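PDB 6HG6: L-glyceraldehyde 3-phosphate reductase from Clostridium beijerinckii, which probably reduces aldehydes such as furfural with the cofactor NADPH, as an aldo-keto reductase built on a TIM barrel. Local coordinates for residues D41-N44 and M45-L48. Numbering follows the deposited sequence.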
# COMPACT_ATOMS: atom_id res chain seq x y z
N ASP A 41 7.26 -19.26 -5.82
CA ASP A 41 8.13 -19.62 -6.95
C ASP A 41 8.91 -18.36 -7.34
O ASP A 41 8.26 -17.32 -7.62
CB ASP A 41 7.30 -20.10 -8.13
CG ASP A 41 8.16 -20.38 -9.35
OD1 ASP A 41 8.89 -21.42 -9.34
OD2 ASP A 41 8.09 -19.57 -10.29
N TYR A 42 10.22 -18.45 -7.42
CA TYR A 42 11.10 -17.29 -7.70
C TYR A 42 10.84 -16.70 -9.10
O TYR A 42 10.80 -15.45 -9.22
CB TYR A 42 12.56 -17.66 -7.49
CG TYR A 42 13.44 -16.45 -7.64
CD1 TYR A 42 13.33 -15.41 -6.74
CD2 TYR A 42 14.30 -16.32 -8.71
CE1 TYR A 42 14.11 -14.27 -6.87
CE2 TYR A 42 15.09 -15.19 -8.86
CZ TYR A 42 14.99 -14.17 -7.94
OH TYR A 42 15.76 -13.04 -8.07
N ASN A 43 10.73 -17.53 -10.12
CA ASN A 43 10.43 -17.05 -11.50
C ASN A 43 9.08 -16.30 -11.53
O ASN A 43 9.02 -15.26 -12.21
CB ASN A 43 10.57 -18.15 -12.54
CG ASN A 43 12.02 -18.56 -12.75
OD1 ASN A 43 12.32 -19.72 -13.03
ND2 ASN A 43 12.95 -17.62 -12.62
N ASN A 44 8.07 -16.75 -10.78
CA ASN A 44 6.76 -16.04 -10.75
C ASN A 44 6.93 -14.69 -10.05
O ASN A 44 6.36 -13.72 -10.54
CB ASN A 44 5.64 -16.82 -10.08
CG ASN A 44 4.29 -16.18 -10.34
OD1 ASN A 44 3.84 -16.07 -11.49
ND2 ASN A 44 3.63 -15.72 -9.29
N MET A 45 7.67 -14.62 -8.93
CA MET A 45 7.85 -13.34 -8.20
C MET A 45 8.54 -12.34 -9.13
O MET A 45 8.12 -11.18 -9.14
CB MET A 45 8.72 -13.51 -6.96
CG MET A 45 8.07 -14.40 -5.94
SD MET A 45 9.09 -14.46 -4.43
CE MET A 45 9.98 -15.98 -4.67
N LYS A 46 9.60 -12.76 -9.81
CA LYS A 46 10.32 -11.88 -10.77
C LYS A 46 9.35 -11.37 -11.81
O LYS A 46 9.33 -10.16 -12.04
CB LYS A 46 11.46 -12.57 -11.50
CG LYS A 46 12.77 -12.62 -10.74
CD LYS A 46 13.75 -13.61 -11.31
CE LYS A 46 13.95 -13.51 -12.80
NZ LYS A 46 14.65 -14.70 -13.34
N GLU A 47 8.57 -12.26 -12.42
CA GLU A 47 7.64 -11.88 -13.51
C GLU A 47 6.61 -10.91 -12.97
O GLU A 47 6.21 -9.99 -13.71
CB GLU A 47 7.00 -13.11 -14.16
CG GLU A 47 8.00 -13.85 -14.99
CD GLU A 47 8.65 -13.02 -16.09
OE1 GLU A 47 7.91 -12.28 -16.78
OE2 GLU A 47 9.91 -13.10 -16.25
N LEU A 48 6.18 -11.06 -11.72
CA LEU A 48 5.17 -10.13 -11.16
C LEU A 48 5.80 -8.74 -11.04
O LEU A 48 5.15 -7.75 -11.45
CB LEU A 48 4.66 -10.60 -9.79
CG LEU A 48 3.72 -11.79 -9.80
CD1 LEU A 48 3.39 -12.21 -8.37
CD2 LEU A 48 2.46 -11.43 -10.55
O HOH W 1 11.39 -14.60 -14.64
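Lys46 lays its aliphatic stem over one face of the Tyr42 ring, one helical turn back, in a CH-pi contact with CG 4.2 Å from the ring centroid. CD stays on that side of the ring plane but just past the rim, tightly packed at 3.2 Å from Tyr42 CE2. A bend at chi3 (49°) then brings NZ alongside Asn43, 3.5 Å from ND2; both are donors and do not hydrogen-bond. Met45 meets the same ring differently: its CE sits at the edge, near the ring plane, 4.0 Å from Tyr42 CD1. These side chains project from the first turn of helix 42-54, which links barrel strands 28-31 and 59-61 in a beta-alpha-beta crossover of the TIM barrel. Asp41 is its N-cap, OD2 accepting from Asn44 N (2.9 Å) on the anti side, the donor 27° out of the carboxylate plane, while its backbone O accepts from Met45 N. On another side of the helix, Asn44 ND2 approaches Leu48 CD1 at 3.6 Å and donates to the backbone O of Ser300, an NADPH-site residue. A water molecule donates to Glu47 OE2 (2.7 Å) and, weakly, to Asn43 O. Farther out, Arg79 makes a cation-pi contact with Tyr42, and Ile80 touches Tyr42 and Lys46.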